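Local coordinates for oligopeptide ABC transporter, periplasmic oligopeptide-binding protein, putative (Thermotoga maritima MSB8, PDB 5IPW), which probably binds oligopeptides outside the membrane and hands them to an ABC transporter for import, at residues Arg65-Pro70 with Val277-Val282; Ile520-Trp525 with Pro546-Val551; Ser527-Lys532 with Val551-Val556. All coordinates share one frame; numbering follows the deposited sequence.

Interaction 1: residues Arg65-Pro70 with Val277-Val282; sequences RVWKGP and VRHEYV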
loop_
_atom_site.group_PDB
_atom_site.type_symbol
_atom_site.label_atom_id
_atom_site.label_comp_id
_atom_site.label_asym_id
_atom_site.label_seq_id
_atom_site.Cartn_x
_atom_site.Cartn_y
_atom_site.Cartn_z
ATOM N N ARG A 65 8.602 18.609 -10.806
ATOM C CA ARG A 65 8.927 17.192 -10.736
ATOM C C ARG A 65 9.367 16.698 -12.110
ATOM O O ARG A 65 9.396 17.458 -13.086
ATOM C CB ARG A 65 7.707 16.385 -10.298
ATOM C CG ARG A 65 7.037 16.828 -9.011
ATOM C CD ARG A 65 5.868 15.899 -8.680
ATOM N NE ARG A 65 6.162 15.008 -7.559
ATOM C CZ ARG A 65 6.032 13.681 -7.552
ATOM N NH1 ARG A 65 5.598 13.020 -8.612
ATOM N NH2 ARG A 65 6.331 13.000 -6.449
ATOM N N VAL A 66 9.686 15.413 -12.185
ATOM C CA VAL A 66 9.994 14.766 -13.453
ATOM C C VAL A 66 9.257 13.432 -13.558
ATOM O O VAL A 66 9.109 12.721 -12.562
ATOM C CB VAL A 66 11.520 14.534 -13.627
ATOM C CG1 VAL A 66 12.261 15.858 -13.649
ATOM C CG2 VAL A 66 12.084 13.646 -12.532
ATOM N N TRP A 67 8.808 13.095 -14.765
ATOM C CA TRP A 67 8.199 11.777 -15.020
ATOM C C TRP A 67 8.609 11.165 -16.371
ATOM O O TRP A 67 9.225 11.822 -17.219
ATOM C CB TRP A 67 6.673 11.862 -14.901
ATOM C CG TRP A 67 5.951 12.443 -16.090
ATOM C CD1 TRP A 67 6.402 13.398 -16.958
ATOM C CD2 TRP A 67 4.620 12.122 -16.511
ATOM N NE1 TRP A 67 5.442 13.680 -17.899
ATOM C CE2 TRP A 67 4.338 12.909 -17.647
ATOM C CE3 TRP A 67 3.641 11.240 -16.036
ATOM C CZ2 TRP A 67 3.117 12.840 -18.319
ATOM C CZ3 TRP A 67 2.427 11.170 -16.706
ATOM C CH2 TRP A 67 2.177 11.965 -17.838
ATOM N N LYS A 68 8.236 9.902 -16.552
ATOM C CA LYS A 68 8.549 9.135 -17.763
ATOM C C LYS A 68 7.405 9.126 -18.795
ATOM O O LYS A 68 7.228 8.148 -19.525
ATOM C CB LYS A 68 8.915 7.705 -17.364
ATOM C CG LYS A 68 10.210 7.623 -16.573
ATOM C CD LYS A 68 10.472 6.218 -16.064
ATOM C CE LYS A 68 11.841 6.130 -15.413
ATOM N NZ LYS A 68 12.029 4.826 -14.731
ATOM N N GLY A 69 6.645 10.223 -18.857
ATOM C CA GLY A 69 5.527 10.361 -19.787
ATOM C C GLY A 69 4.302 9.537 -19.416
ATOM O O GLY A 69 4.260 8.917 -18.347
ATOM N N PRO A 70 3.301 9.500 -20.315
ATOM C CA PRO A 70 2.011 8.832 -20.101
ATOM C C PRO A 70 2.099 7.462 -19.439
ATOM O O PRO A 70 1.217 7.084 -18.677
ATOM C CB PRO A 70 1.457 8.709 -21.516
ATOM C CG PRO A 70 1.992 9.916 -22.216
ATOM C CD PRO A 70 3.349 10.177 -21.625
ATOM N N VAL A 277 1.721 22.258 -10.515
ATOM C CA VAL A 277 2.746 21.235 -10.411
ATOM C C VAL A 277 3.069 20.776 -11.823
ATOM O O VAL A 277 2.176 20.391 -12.578
ATOM C CB VAL A 277 2.373 20.072 -9.450
ATOM C CG1 VAL A 277 0.875 19.925 -9.294
ATOM C CG2 VAL A 277 3.005 18.753 -9.883
ATOM N N ARG A 278 4.351 20.868 -12.181
ATOM C CA ARG A 278 4.790 20.551 -13.533
ATOM C C ARG A 278 5.769 19.388 -13.555
ATOM O O ARG A 278 6.750 19.360 -12.813
ATOM C CB ARG A 278 5.345 21.803 -14.236
ATOM C CG ARG A 278 6.856 21.953 -14.361
ATOM C CD ARG A 278 7.194 23.394 -14.722
ATOM N NE ARG A 278 8.190 23.536 -15.780
ATOM C CZ ARG A 278 9.516 23.535 -15.616
ATOM N NH1 ARG A 278 10.073 23.363 -14.428
ATOM N NH2 ARG A 278 10.303 23.696 -16.670
ATOM N N HIS A 279 5.458 18.407 -14.392
ATOM C CA HIS A 279 6.346 17.279 -14.638
ATOM C C HIS A 279 7.049 17.483 -15.972
ATOM O O HIS A 279 6.396 17.766 -16.987
ATOM C CB HIS A 279 5.562 15.974 -14.677
ATOM C CG HIS A 279 4.974 15.584 -13.360
ATOM N ND1 HIS A 279 3.931 16.271 -12.779
ATOM C CD2 HIS A 279 5.274 14.570 -12.516
ATOM C CE1 HIS A 279 3.622 15.707 -11.628
ATOM N NE2 HIS A 279 4.415 14.667 -11.450
ATOM N N GLU A 280 8.376 17.365 -15.958
ATOM C CA GLU A 280 9.154 17.303 -17.186
ATOM C C GLU A 280 9.301 15.854 -17.640
ATOM O O GLU A 280 9.649 14.979 -16.838
ATOM C CB GLU A 280 10.531 17.920 -16.984
ATOM C CG GLU A 280 11.291 18.117 -18.290
ATOM C CD GLU A 280 12.556 18.940 -18.141
ATOM O OE1 GLU A 280 12.710 19.678 -17.141
ATOM O OE2 GLU A 280 13.400 18.845 -19.049
ATOM N N TYR A 281 9.028 15.596 -18.919
ATOM C CA TYR A 281 9.317 14.281 -19.483
ATOM C C TYR A 281 10.835 14.055 -19.452
ATOM O O TYR A 281 11.616 14.934 -19.809
ATOM C CB TYR A 281 8.787 14.111 -20.921
ATOM C CG TYR A 281 9.233 12.789 -21.531
ATOM C CD1 TYR A 281 8.495 11.626 -21.336
ATOM C CD2 TYR A 281 10.426 12.696 -22.255
ATOM C CE1 TYR A 281 8.911 10.410 -21.862
ATOM C CE2 TYR A 281 10.855 11.487 -22.784
ATOM C CZ TYR A 281 10.097 10.346 -22.586
ATOM O OH TYR A 281 10.527 9.145 -23.112
ATOM N N VAL A 282 11.238 12.876 -19.006
ATOM C CA VAL A 282 12.637 12.511 -18.980
ATOM C C VAL A 282 12.812 11.116 -19.568
ATOM O O VAL A 282 11.907 10.281 -19.506
ATOM C CB VAL A 282 13.233 12.566 -17.556
ATOM C CG1 VAL A 282 13.254 13.998 -17.044
ATOM C CG2 VAL A 282 12.477 11.653 -16.599
#
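H279 fills the densest part of this contact, its imidazole lying between R65 and W67. On the R65 side, CB of the arginine sits over one face of the imidazole, 4.0 Å from the ring centroid. The two side chains run next to each other in the same direction, their flat groups 66° apart, and R65 NH1 gives H279 NE2 a weak hydrogen bond of 3.5 Å, nearly straight and in the guanidinium plane. On the W67 side, H279 CB lies over the five-membered ring of the indole, 3.9 Å from its centroid, and the imidazole turns an edge to that indole face in a T-shaped pair with planes at 62°. An alanine at H279 would keep the CB contact with the indole but would probably leave NH1 of R65 without this acceptor and open a gap between the two flanking side chains. Beneath this cluster runs a parallel β-ladder joining strand 62-67, at one edge of its four-stranded mixed sheet, to strand 276-281, within a protein of the periplasmic-binding-protein clan. R65 N bonds R278 O (2.8 Å) and R65 O accepts from E280 N; W67 N bonds E280 O, and V282 N bonds W67 O at 2.9 Å. Helix 73-80 covers the side carrying R65, W67 and H279, with I76 and L79 in contact. Across the sheet the packing between the strands is sparser: V66 CB meets V282 CG1 at 3.9 Å under helix 285-293, while the E280 carboxylate leads away toward K291 in a long, weak ion pair. Looser still is the far end, where the strands run out and the exposed Y281 brings CD1 to within 3.4 Å of G69 N, with G69 CA at the ring edge.

Interaction 2: residues Ile520-Trp525 with Pro546-Val551; sequences IGWSGW and PEPPEV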
loop_
_atom_site.group_PDB
_atom_site.type_symbol
_atom_site.label_atom_id
_atom_site.label_comp_id
_atom_site.label_asym_id
_atom_site.label_seq_id
_atom_site.Cartn_x
_atom_site.Cartn_y
_atom_site.Cartn_z
ATOM N N ILE A 520 2.410 -23.468 1.970
ATOM C CA ILE A 520 1.908 -23.887 0.662
ATOM C C ILE A 520 1.583 -25.385 0.624
ATOM O O ILE A 520 0.549 -25.779 0.090
ATOM C CB ILE A 520 2.858 -23.460 -0.487
ATOM C CG1 ILE A 520 2.160 -23.621 -1.835
ATOM C CG2 ILE A 520 4.164 -24.234 -0.473
ATOM C CD1 ILE A 520 2.897 -22.940 -2.965
ATOM N N GLY A 521 2.441 -26.205 1.226
ATOM C CA GLY A 521 2.178 -27.635 1.374
ATOM C C GLY A 521 0.906 -27.974 2.147
ATOM O O GLY A 521 0.301 -29.013 1.909
ATOM N N TRP A 522 0.492 -27.104 3.068
ATOM C CA TRP A 522 -0.747 -27.311 3.829
ATOM C C TRP A 522 -2.020 -26.810 3.128
ATOM O O TRP A 522 -3.117 -26.925 3.685
ATOM C CB TRP A 522 -0.633 -26.660 5.217
ATOM C CG TRP A 522 0.421 -27.275 6.090
ATOM C CD1 TRP A 522 0.744 -28.597 6.170
ATOM C CD2 TRP A 522 1.270 -26.599 7.030
ATOM N NE1 TRP A 522 1.753 -28.784 7.082
ATOM C CE2 TRP A 522 2.089 -27.575 7.630
ATOM C CE3 TRP A 522 1.413 -25.264 7.427
ATOM C CZ2 TRP A 522 3.043 -27.261 8.603
ATOM C CZ3 TRP A 522 2.372 -24.950 8.393
ATOM C CH2 TRP A 522 3.174 -25.944 8.964
ATOM N N SER A 523 -1.885 -26.279 1.910
ATOM C CA SER A 523 -3.027 -25.729 1.158
ATOM C C SER A 523 -4.195 -26.697 0.995
ATOM O O SER A 523 -5.349 -26.269 0.910
ATOM C CB SER A 523 -2.577 -25.262 -0.227
ATOM O OG SER A 523 -1.634 -24.209 -0.131
ATOM N N GLY A 524 -3.898 -27.993 0.922
ATOM C CA GLY A 524 -4.940 -29.014 0.836
ATOM C C GLY A 524 -5.831 -28.975 2.064
ATOM O O GLY A 524 -7.043 -28.765 1.965
ATOM N N TRP A 525 -5.208 -29.147 3.223
ATOM C CA TRP A 525 -5.914 -29.170 4.503
ATOM C C TRP A 525 -6.551 -27.832 4.867
ATOM O O TRP A 525 -7.676 -27.798 5.367
ATOM C CB TRP A 525 -4.959 -29.613 5.616
ATOM C CG TRP A 525 -4.673 -31.077 5.572
ATOM C CD1 TRP A 525 -3.614 -31.694 4.969
ATOM C CD2 TRP A 525 -5.473 -32.114 6.139
ATOM N NE1 TRP A 525 -3.702 -33.055 5.135
ATOM C CE2 TRP A 525 -4.834 -33.338 5.851
ATOM C CE3 TRP A 525 -6.665 -32.127 6.871
ATOM C CZ2 TRP A 525 -5.350 -34.565 6.270
ATOM C CZ3 TRP A 525 -7.178 -33.345 7.287
ATOM C CH2 TRP A 525 -6.520 -34.548 6.984
ATOM N N PRO A 546 0.629 -34.321 5.107
ATOM C CA PRO A 546 0.690 -33.937 6.510
ATOM C C PRO A 546 -0.333 -32.857 6.828
ATOM O O PRO A 546 -0.510 -31.928 6.038
ATOM C CB PRO A 546 2.116 -33.386 6.675
ATOM C CG PRO A 546 2.864 -33.835 5.466
ATOM C CD PRO A 546 1.843 -33.923 4.378
ATOM N N GLU A 547 -1.012 -33.005 7.962
ATOM C CA GLU A 547 -1.919 -31.984 8.461
ATOM C C GLU A 547 -1.087 -30.899 9.146
ATOM O O GLU A 547 -0.036 -31.203 9.714
ATOM C CB GLU A 547 -2.910 -32.599 9.445
ATOM C CG GLU A 547 -4.122 -31.729 9.729
ATOM C CD GLU A 547 -5.169 -32.417 10.585
ATOM O OE1 GLU A 547 -4.944 -33.574 11.004
ATOM O OE2 GLU A 547 -6.225 -31.796 10.837
ATOM N N PRO A 548 -1.531 -29.626 9.067
ATOM C CA PRO A 548 -0.814 -28.544 9.761
ATOM C C PRO A 548 -1.028 -28.563 11.269
ATOM O O PRO A 548 -2.020 -29.127 11.731
ATOM C CB PRO A 548 -1.449 -27.267 9.189
ATOM C CG PRO A 548 -2.785 -27.690 8.688
ATOM C CD PRO A 548 -2.602 -29.097 8.199
ATOM N N PRO A 549 -0.111 -27.934 12.032
ATOM C CA PRO A 549 -0.331 -27.640 13.448
ATOM C C PRO A 549 -1.681 -26.958 13.700
ATOM O O PRO A 549 -2.228 -26.315 12.808
ATOM C CB PRO A 549 0.808 -26.676 13.787
ATOM C CG PRO A 549 1.894 -27.003 12.828
ATOM C CD PRO A 549 1.243 -27.555 11.591
ATOM N N GLU A 550 -2.204 -27.094 14.914
ATOM C CA GLU A 550 -3.509 -26.525 15.267
ATOM C C GLU A 550 -3.467 -24.990 15.289
ATOM O O GLU A 550 -4.461 -24.316 15.016
ATOM C CB GLU A 550 -3.957 -27.058 16.633
ATOM C CG GLU A 550 -5.455 -26.953 16.879
ATOM C CD GLU A 550 -6.275 -27.736 15.864
ATOM O OE1 GLU A 550 -5.830 -28.827 15.452
ATOM O OE2 GLU A 550 -7.365 -27.264 15.475
ATOM N N VAL A 551 -2.297 -24.454 15.612
ATOM C CA VAL A 551 -2.085 -23.018 15.651
ATOM C C VAL A 551 -2.246 -22.367 14.259
ATOM O O VAL A 551 -2.582 -21.182 14.161
ATOM C CB VAL A 551 -0.709 -22.711 16.287
ATOM C CG1 VAL A 551 0.433 -23.071 15.348
ATOM C CG2 VAL A 551 -0.632 -21.263 16.736
#
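W522 and W525 receive the proline-rich run 546-549 that leads into helix 550-564, so the contact closes a pair of consecutive helices joined by a loop, in which P549 occupies the N-cap position. In W522, CB heads toward the prolines, and chi1 of -64° sets CG anti to the carbonyl carbon. From the root outward, CB lies 4.1 Å from P548 CB, and the same methylene then sits over the indole face, 3.6 Å from the centroid of the five-membered ring and only 16° off its normal. The carbonyl O of P546 lies at the ring edge by CD1, near the ring plane, and NE1 lies beneath CA of P548. Farther out, CD2 and CE3 still lie under P548 CB. At the far rim CZ2 comes to 3.5 Å from P549 CD, and CH2 touches the same atom, so two successive prolines cover one face of the ring in CH-pi contacts. The opposing run therefore tiles the tryptophan with aliphatic carbon rather than gripping it by polar bonds. W525, a turn farther along, works differently. P548 CD rests on its CB, 3.5 Å away, which places P548 between the two tryptophans. Over the W525 face lies the E547 backbone, with CA 3.9 Å from the five-membered ring centroid, followed by the extended E547 side chain, whose carboxylate is stacked 19° from the indole plane. The polar ends are tied outside these segments: W525 NE1 to G545 O, and E547 OE2 to the Y553 hydroxyl. The latter bond probably helps hold the acid over the CE3-CZ3 rim of the indole, where CG lies 3.8 Å from W525 CE3 and OE2 is 4.0 Å from W525 CZ3.

Interaction 3: residues Ser527-Lys532 with Val551-Val556; sequences SYYIDK and VVYRLV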
loop_
_atom_site.group_PDB
_atom_site.type_symbol
_atom_site.label_atom_id
_atom_site.label_comp_id
_atom_site.label_asym_id
_atom_site.label_seq_id
_atom_site.Cartn_x
_atom_site.Cartn_y
_atom_site.Cartn_z
ATOM N N SER A 527 -7.675 -25.606 2.861
ATOM C CA SER A 527 -8.857 -25.465 2.024
ATOM C C SER A 527 -9.979 -26.389 2.515
ATOM O O SER A 527 -11.155 -26.014 2.507
ATOM C CB SER A 527 -8.489 -25.775 0.578
ATOM O OG SER A 527 -9.495 -25.348 -0.309
ATOM N N TYR A 528 -9.599 -27.593 2.945
ATOM C CA TYR A 528 -10.532 -28.551 3.550
ATOM C C TYR A 528 -11.147 -27.990 4.845
ATOM O O TYR A 528 -12.345 -28.155 5.094
ATOM C CB TYR A 528 -9.822 -29.899 3.789
ATOM C CG TYR A 528 -10.631 -30.941 4.543
ATOM C CD1 TYR A 528 -11.944 -31.240 4.177
ATOM C CD2 TYR A 528 -10.072 -31.645 5.609
ATOM C CE1 TYR A 528 -12.683 -32.192 4.860
ATOM C CE2 TYR A 528 -10.803 -32.602 6.299
ATOM C CZ TYR A 528 -12.110 -32.871 5.920
ATOM O OH TYR A 528 -12.852 -33.814 6.593
ATOM N N TYR A 529 -10.332 -27.295 5.636
ATOM C CA TYR A 529 -10.765 -26.727 6.912
ATOM C C TYR A 529 -11.770 -25.599 6.721
ATOM O O TYR A 529 -12.849 -25.607 7.307
ATOM C CB TYR A 529 -9.550 -26.204 7.666
ATOM C CG TYR A 529 -9.849 -25.588 9.012
ATOM C CD1 TYR A 529 -10.254 -24.263 9.121
ATOM C CD2 TYR A 529 -9.698 -26.327 10.181
ATOM C CE1 TYR A 529 -10.514 -23.693 10.357
ATOM C CE2 TYR A 529 -9.952 -25.768 11.420
ATOM C CZ TYR A 529 -10.359 -24.450 11.506
ATOM O OH TYR A 529 -10.613 -23.892 12.740
ATOM N N ILE A 530 -11.398 -24.620 5.906
ATOM C CA ILE A 530 -12.259 -23.473 5.638
ATOM C C ILE A 530 -13.594 -23.966 5.102
ATOM O O ILE A 530 -14.650 -23.547 5.573
ATOM C CB ILE A 530 -11.612 -22.497 4.629
ATOM C CG1 ILE A 530 -10.387 -21.822 5.250
ATOM C CG2 ILE A 530 -12.604 -21.425 4.188
ATOM C CD1 ILE A 530 -9.443 -21.210 4.238
ATOM N N ASP A 531 -13.536 -24.863 4.121
ATOM C CA ASP A 531 -14.747 -25.423 3.521
ATOM C C ASP A 531 -15.650 -26.106 4.547
ATOM O O ASP A 531 -16.869 -25.934 4.515
ATOM C CB ASP A 531 -14.410 -26.407 2.387
ATOM C CG ASP A 531 -14.679 -25.833 1.002
ATOM O OD1 ASP A 531 -14.874 -24.603 0.867
ATOM O OD2 ASP A 531 -14.704 -26.625 0.038
ATOM N N LYS A 532 -15.051 -26.875 5.453
ATOM C CA LYS A 532 -15.819 -27.596 6.467
ATOM C C LYS A 532 -16.425 -26.641 7.494
ATOM O O LYS A 532 -17.643 -26.522 7.592
ATOM C CB LYS A 532 -14.949 -28.649 7.168
ATOM C CG LYS A 532 -15.702 -29.502 8.181
ATOM C CD LYS A 532 -14.825 -30.593 8.770
ATOM C CE LYS A 532 -15.508 -31.275 9.945
ATOM N NZ LYS A 532 -14.636 -32.309 10.565
ATOM N N VAL A 551 -2.297 -24.454 15.612
ATOM C CA VAL A 551 -2.085 -23.018 15.651
ATOM C C VAL A 551 -2.246 -22.367 14.259
ATOM O O VAL A 551 -2.582 -21.182 14.161
ATOM C CB VAL A 551 -0.709 -22.711 16.287
ATOM C CG1 VAL A 551 0.433 -23.071 15.348
ATOM C CG2 VAL A 551 -0.632 -21.263 16.736
ATOM N N VAL A 552 -2.021 -23.139 13.195
ATOM C CA VAL A 552 -2.286 -22.677 11.827
ATOM C C VAL A 552 -3.788 -22.563 11.573
ATOM O O VAL A 552 -4.255 -21.551 11.053
ATOM C CB VAL A 552 -1.644 -23.610 10.774
ATOM C CG1 VAL A 552 -2.090 -23.251 9.365
ATOM C CG2 VAL A 552 -0.125 -23.547 10.859
ATOM N N TYR A 553 -4.547 -23.593 11.937
ATOM C CA TYR A 553 -6.007 -23.547 11.805
ATOM C C TYR A 553 -6.598 -22.363 12.564
ATOM O O TYR A 553 -7.691 -21.893 12.240
ATOM C CB TYR A 553 -6.654 -24.833 12.325
ATOM C CG TYR A 553 -6.531 -26.062 11.437
ATOM C CD1 TYR A 553 -6.483 -25.961 10.045
ATOM C CD2 TYR A 553 -6.516 -27.338 11.996
ATOM C CE1 TYR A 553 -6.391 -27.090 9.247
ATOM C CE2 TYR A 553 -6.426 -28.471 11.205
ATOM C CZ TYR A 553 -6.365 -28.342 9.831
ATOM O OH TYR A 553 -6.277 -29.462 9.040
ATOM N N ARG A 554 -5.878 -21.905 13.586
ATOM C CA ARG A 554 -6.301 -20.770 14.400
ATOM C C ARG A 554 -6.157 -19.456 13.632
ATOM O O ARG A 554 -7.073 -18.629 13.628
ATOM C CB ARG A 554 -5.497 -20.730 15.714
ATOM C CG ARG A 554 -6.328 -20.472 16.966
ATOM C CD ARG A 554 -7.590 -21.329 17.029
ATOM N NE ARG A 554 -7.375 -22.692 16.532
ATOM C CZ ARG A 554 -8.332 -23.498 16.067
ATOM N NH1 ARG A 554 -9.602 -23.104 16.021
ATOM N NH2 ARG A 554 -8.015 -24.714 15.638
ATOM N N LEU A 555 -5.007 -19.273 12.982
ATOM C CA LEU A 555 -4.773 -18.100 12.128
ATOM C C LEU A 555 -5.857 -17.917 11.069
ATOM O O LEU A 555 -6.185 -16.790 10.707
ATOM C CB LEU A 555 -3.407 -18.179 11.443
ATOM C CG LEU A 555 -2.203 -17.765 12.281
ATOM C CD1 LEU A 555 -0.917 -18.123 11.557
ATOM C CD2 LEU A 555 -2.230 -16.278 12.598
ATOM N N VAL A 556 -6.410 -19.021 10.573
ATOM C CA VAL A 556 -7.519 -18.949 9.626
ATOM C C VAL A 556 -8.720 -18.329 10.321
ATOM O O VAL A 556 -9.308 -17.379 9.812
ATOM C CB VAL A 556 -7.905 -20.335 9.069
ATOM C CG1 VAL A 556 -9.130 -20.241 8.174
ATOM C CG2 VAL A 556 -6.742 -20.949 8.298
#
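Y553 meets Y529 face to face where segments 527-532 and 551-556, on helices 523-534 and 550-564, pack side by side as parts of two consecutive helices joined by a loop. The short helical axes cross at -51° and come no closer than 10.7 Å, a separation bridged by side chains. Y553 makes the broadest part of the contact. Its CB points toward the first helix and CG is anti to the carbonyl carbon (chi1 -75°); the ring forms an offset stack with Y529, centroids 4.3 Å apart and planes tilted by 15°. The overlap is partial: Y529 CD2 lies over one face of the Y553 ring, displaced toward the CG and CD1 rim, while CB of Y553 reaches Y529 CE2 at 3.5 Å. Even the backbone joins in, for Y553 CA lies over the Y529 face. R554 follows, and although its CB heads away from the first helix, bends at chi2 and chi3 bring the guanidinium back to the phenol tip. There NH1 lies 3.5 Å from Y529 OH, a proximity without a hydrogen bond. The stronger partners of R554 are E550 and D557, in salt bridges, and D557 OD2 also hydrogen-bonds the Y529 hydroxyl. One carboxylate oxygen thus serves both groups and is likely to hold the phenol and the guanidinium close together while offsetting the arginine charge. L555, the next residue, turns to the other side, onto helix 568-584. V556, one turn beyond Y553, returns to the interface. This buried valine packs against the CG1-CD1 branch of I530, with Y529 CD1 a more distant neighbour at 4.3 Å from V556 CG1. The same methyl, V556 CG1, lies 3.6 Å from I530 CG1 and 4.1 Å from I530 CD1.

Overall arrangement
From the N terminus, interaction 1 comes first: 206 residues separate segments 65-70 and 277-282, and the parallel pairing of their strands closes that long loop before either other contact opens. Interactions 2 and 3 follow in the later part of the chain, and their segments alternate rather than nest, since 520-525 and 527-532 precede 546-551 and 551-556, with V551 common to both. Together they fasten helix 523-534 and the start of helix 550-564 across the intervening loop. Their centres are about 8 Å apart and they touch, W522 CZ3 packing on V552 CG2 at 3.8 Å. Interaction 1 lies across the chain's centre, about 49 Å from interaction 2 and about 48 Å from interaction 3, centre to centre.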